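Local atomic coordinates of choline dehydrogenase and related flavoproteins (Aspergillus oryzae, PDB entry 3Q9T), a protein that is a formate oxidase of the glucose-methanol-choline oxidoreductase family and carries 8-formyl-FAD at its catalytic site. Residues I291-N303 against I521-I535. Numbering follows the deposited sequence. Where two conformers were deposited one is given.
Sequences INTIVDSRHVGQN and IDQGVVDPKLKVHGI
His299 turns its ring toward the 521-535 loop because CG lies opposite the carbonyl carbon and beside the backbone N (chi1 -75°). His299 NE2 then donates to Asp522 O at 2.9 Å. The bond is bent, 147° at the hydrogen, and the donor sits well above the carbonyl plane. Gln523 O lies over the centre of one face of the His299 ring, 3.2 Å above its plane. That oxygen also accepts a bond from Arg516. On the other ring nitrogen, Asn303 ND2 donates to His299 ND1 at 3.1 Å. Both ring nitrogens are therefore bonded, which fixes the rotation of the ring.

The Ser297 hydroxyl points into the interface, opposite its own backbone N (chi1 -168°). Water 1 donates to Ser297 OG and to Gly524 O, and accepts from His299 N. Ser297 OG in turn donates to water 2, which donates hydrogen bonds to Val525 O and His533 O. Water 3 links Arg298 N to Ile521 O. Arg298, bent at chi3, brings NH2 to Asp522 OD1 in a salt bridge; the 2.4 Å is too short to trust, and this is one of two conformers of the arginine.

Apolar groups pack at one end and beside the serine. At the end, Val295 CG1 meets Ile521 CD1 at 3.5 Å, and Val295 CG2 meets Ile535 CD1 at 3.9 Å. Next to Ser297 and His299, Val300 CG2 packs on Val525 CG1 at 3.7 Å, while Val300 also touches helix 267-277. The contact joins short strand 295-296 and the turns after it to the loop leading into strand 538-540, an outer strand of the parallel sheet of the FAD-binding domain. Its polar part relies on backbone carbonyls and three bridging waters. With ND1 accepting from Asn303 and NE2 donating to Asp522 O, the bonding is consistent with a neutral His299.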
# COMPACT_ATOMS: atom_id res chain seq x y z
N ILE A 291 22.75 -16.22 9.64
CA ILE A 291 23.66 -15.49 10.55
C ILE A 291 23.84 -16.22 11.88
O ILE A 291 22.88 -16.58 12.54
CB ILE A 291 23.14 -14.07 10.84
CG1 ILE A 291 22.94 -13.31 9.52
CG2 ILE A 291 24.11 -13.33 11.77
CD1 ILE A 291 22.05 -12.09 9.67
N ASN A 292 25.09 -16.42 12.29
CA ASN A 292 25.34 -16.97 13.61
C ASN A 292 24.80 -16.07 14.72
O ASN A 292 24.77 -14.86 14.59
CB ASN A 292 26.83 -17.20 13.81
CG ASN A 292 27.33 -18.37 12.99
OD1 ASN A 292 26.65 -19.40 12.89
ND2 ASN A 292 28.50 -18.20 12.39
N THR A 293 24.37 -16.68 15.81
CA THR A 293 23.93 -15.91 16.96
C THR A 293 25.08 -15.80 17.93
O THR A 293 25.57 -16.80 18.42
CB THR A 293 22.77 -16.58 17.67
OG1 THR A 293 21.70 -16.75 16.74
CG2 THR A 293 22.30 -15.72 18.84
N ILE A 294 25.53 -14.58 18.18
CA ILE A 294 26.53 -14.35 19.20
C ILE A 294 25.83 -14.05 20.52
O ILE A 294 26.17 -14.60 21.55
CB ILE A 294 27.48 -13.22 18.82
CG1 ILE A 294 28.30 -13.64 17.60
CG2 ILE A 294 28.36 -12.88 20.01
CD1 ILE A 294 29.14 -12.53 17.03
N VAL A 295 24.81 -13.19 20.46
CA VAL A 295 23.98 -12.91 21.62
C VAL A 295 22.52 -13.01 21.24
O VAL A 295 22.06 -12.31 20.35
CB VAL A 295 24.25 -11.49 22.17
CG1 VAL A 295 23.27 -11.13 23.29
CG2 VAL A 295 25.69 -11.36 22.65
N ASP A 296 21.77 -13.88 21.90
CA ASP A 296 20.34 -13.96 21.66
C ASP A 296 19.66 -12.77 22.36
O ASP A 296 19.37 -12.82 23.55
CB ASP A 296 19.77 -15.30 22.12
CG ASP A 296 18.28 -15.45 21.81
OD1 ASP A 296 17.59 -16.24 22.48
OD2 ASP A 296 17.79 -14.76 20.89
N SER A 297 19.45 -11.69 21.60
CA SER A 297 18.87 -10.46 22.13
C SER A 297 17.49 -10.26 21.50
O SER A 297 17.36 -9.64 20.44
CB SER A 297 19.80 -9.28 21.84
OG SER A 297 19.42 -8.13 22.56
N ARG A 298 16.47 -10.78 22.16
CA ARG A 298 15.10 -10.84 21.63
C ARG A 298 14.51 -9.50 21.21
O ARG A 298 13.64 -9.44 20.34
CB ARG A 298 14.14 -11.46 22.66
CG ARG A 298 14.53 -12.83 23.19
CD ARG A 298 13.30 -13.57 23.74
NE ARG A 298 13.12 -13.50 25.19
CZ ARG A 298 13.41 -12.46 25.97
NH1 ARG A 298 13.91 -11.35 25.48
NH2 ARG A 298 13.18 -12.53 27.27
N HIS A 299 14.96 -8.42 21.84
CA HIS A 299 14.32 -7.13 21.66
C HIS A 299 14.87 -6.33 20.48
O HIS A 299 14.35 -5.26 20.15
CB HIS A 299 14.40 -6.31 22.96
CG HIS A 299 13.44 -6.77 24.02
ND1 HIS A 299 12.12 -6.37 24.05
CD2 HIS A 299 13.60 -7.62 25.06
CE1 HIS A 299 11.51 -6.95 25.07
NE2 HIS A 299 12.39 -7.71 25.70
N VAL A 300 15.92 -6.84 19.84
CA VAL A 300 16.56 -6.09 18.76
C VAL A 300 15.61 -5.97 17.56
O VAL A 300 15.15 -6.97 17.01
CB VAL A 300 17.88 -6.74 18.31
CG1 VAL A 300 18.42 -6.04 17.05
CG2 VAL A 300 18.91 -6.70 19.45
N GLY A 301 15.33 -4.73 17.15
CA GLY A 301 14.37 -4.50 16.07
C GLY A 301 12.92 -4.52 16.55
O GLY A 301 12.03 -4.07 15.82
N GLN A 302 12.66 -5.06 17.74
CA GLN A 302 11.31 -5.04 18.32
C GLN A 302 10.99 -3.70 18.98
O GLN A 302 11.88 -2.86 19.14
CB GLN A 302 11.14 -6.18 19.31
CG GLN A 302 11.37 -7.54 18.68
CD GLN A 302 10.42 -7.81 17.52
OE1 GLN A 302 9.20 -7.77 17.67
NE2 GLN A 302 10.99 -8.08 16.34
N ASN A 303 9.73 -3.49 19.35
CA ASN A 303 9.34 -2.26 20.04
C ASN A 303 9.49 -0.99 19.21
O ASN A 303 9.63 0.10 19.75
CB ASN A 303 10.14 -2.09 21.33
CG ASN A 303 10.16 -3.35 22.17
OD1 ASN A 303 9.11 -3.90 22.50
ND2 ASN A 303 11.36 -3.83 22.48
N ILE A 521 18.64 -7.93 29.49
CA ILE A 521 18.39 -8.33 28.11
C ILE A 521 17.00 -8.90 27.88
O ILE A 521 16.55 -9.05 26.74
CB ILE A 521 19.49 -9.30 27.60
CG1 ILE A 521 19.57 -9.27 26.07
CG2 ILE A 521 19.28 -10.72 28.16
CD1 ILE A 521 20.77 -9.99 25.51
N ASP A 522 16.29 -9.21 28.96
CA ASP A 522 14.92 -9.70 28.83
C ASP A 522 13.93 -8.56 28.69
O ASP A 522 12.77 -8.78 28.35
CB ASP A 522 14.55 -10.61 30.00
CG ASP A 522 15.16 -11.99 29.88
OD1 ASP A 522 15.10 -12.57 28.78
OD2 ASP A 522 15.73 -12.50 30.87
N GLN A 523 14.41 -7.35 28.93
CA GLN A 523 13.55 -6.18 28.83
C GLN A 523 13.89 -5.34 27.60
O GLN A 523 13.01 -4.74 27.01
CB GLN A 523 13.67 -5.33 30.09
CG GLN A 523 12.69 -4.17 30.15
CD GLN A 523 12.96 -3.25 31.32
OE1 GLN A 523 14.10 -3.08 31.75
NE2 GLN A 523 11.90 -2.65 31.87
N GLY A 524 15.16 -5.30 27.23
CA GLY A 524 15.58 -4.42 26.16
C GLY A 524 16.94 -4.80 25.61
O GLY A 524 17.45 -5.87 25.95
N VAL A 525 17.52 -3.97 24.75
CA VAL A 525 18.82 -4.34 24.18
C VAL A 525 20.06 -3.64 24.77
O VAL A 525 21.14 -4.21 24.75
CB VAL A 525 18.83 -4.38 22.62
CG1 VAL A 525 17.41 -4.44 22.03
CG2 VAL A 525 19.65 -3.29 22.05
N VAL A 526 19.91 -2.44 25.30
CA VAL A 526 21.03 -1.79 25.97
C VAL A 526 20.70 -1.47 27.42
O VAL A 526 19.53 -1.26 27.78
CB VAL A 526 21.41 -0.47 25.30
CG1 VAL A 526 21.54 -0.66 23.80
CG2 VAL A 526 20.38 0.60 25.65
N ASP A 527 21.74 -1.38 28.25
CA ASP A 527 21.56 -1.09 29.66
C ASP A 527 21.49 0.42 29.92
O ASP A 527 21.55 1.23 28.98
CB ASP A 527 22.65 -1.78 30.52
CG ASP A 527 24.04 -1.19 30.32
OD1 ASP A 527 24.18 -0.10 29.71
OD2 ASP A 527 25.01 -1.81 30.79
N PRO A 528 21.36 0.81 31.20
CA PRO A 528 21.24 2.25 31.46
C PRO A 528 22.44 3.09 31.02
O PRO A 528 22.30 4.30 30.88
CB PRO A 528 21.05 2.31 32.98
CG PRO A 528 20.32 1.05 33.29
CD PRO A 528 20.98 0.01 32.38
N LYS A 529 23.61 2.48 30.80
CA LYS A 529 24.75 3.23 30.29
C LYS A 529 24.82 3.07 28.78
O LYS A 529 25.85 3.36 28.17
CB LYS A 529 26.04 2.78 30.96
CG LYS A 529 25.97 2.77 32.49
CD LYS A 529 25.60 4.13 33.06
CE LYS A 529 25.57 4.08 34.58
NZ LYS A 529 25.38 5.44 35.13
N LEU A 530 23.73 2.59 28.20
CA LEU A 530 23.59 2.49 26.76
C LEU A 530 24.57 1.47 26.19
O LEU A 530 24.85 1.48 24.99
CB LEU A 530 23.77 3.85 26.08
CG LEU A 530 22.72 4.90 26.45
CD1 LEU A 530 22.96 6.18 25.69
CD2 LEU A 530 21.30 4.36 26.19
N LYS A 531 25.07 0.59 27.05
CA LYS A 531 25.90 -0.53 26.60
C LYS A 531 25.02 -1.69 26.13
O LYS A 531 24.04 -2.03 26.79
CB LYS A 531 26.81 -1.02 27.72
CG LYS A 531 27.83 0.00 28.17
CD LYS A 531 28.64 -0.53 29.33
CE LYS A 531 29.76 0.40 29.69
NZ LYS A 531 30.75 -0.32 30.50
N VAL A 532 25.38 -2.29 24.99
CA VAL A 532 24.64 -3.44 24.46
C VAL A 532 24.73 -4.64 25.42
O VAL A 532 25.82 -5.14 25.71
CB VAL A 532 25.12 -3.81 23.03
CG1 VAL A 532 24.40 -5.05 22.51
CG2 VAL A 532 24.91 -2.66 22.08
N HIS A 533 23.59 -5.09 25.94
CA HIS A 533 23.57 -6.27 26.82
C HIS A 533 24.33 -7.41 26.13
O HIS A 533 24.02 -7.77 24.99
CB HIS A 533 22.15 -6.74 27.12
CG HIS A 533 21.32 -5.76 27.90
ND1 HIS A 533 21.61 -5.37 29.19
CD2 HIS A 533 20.17 -5.11 27.57
CE1 HIS A 533 20.70 -4.51 29.61
NE2 HIS A 533 19.82 -4.34 28.65
N GLY A 534 25.31 -7.97 26.82
CA GLY A 534 26.04 -9.11 26.29
C GLY A 534 27.34 -8.77 25.60
O GLY A 534 28.13 -9.66 25.31
N ILE A 535 27.58 -7.49 25.34
CA ILE A 535 28.76 -7.10 24.58
C ILE A 535 29.54 -5.98 25.27
O ILE A 535 28.95 -5.04 25.77
CB ILE A 535 28.38 -6.65 23.16
CG1 ILE A 535 27.65 -7.78 22.41
CG2 ILE A 535 29.62 -6.27 22.35
CD1 ILE A 535 28.56 -8.89 21.92
O HOH W 1 17.02 -7.79 23.88
O HOH W 2 21.52 -6.75 23.73
O HOH W 3 16.54 -11.14 24.87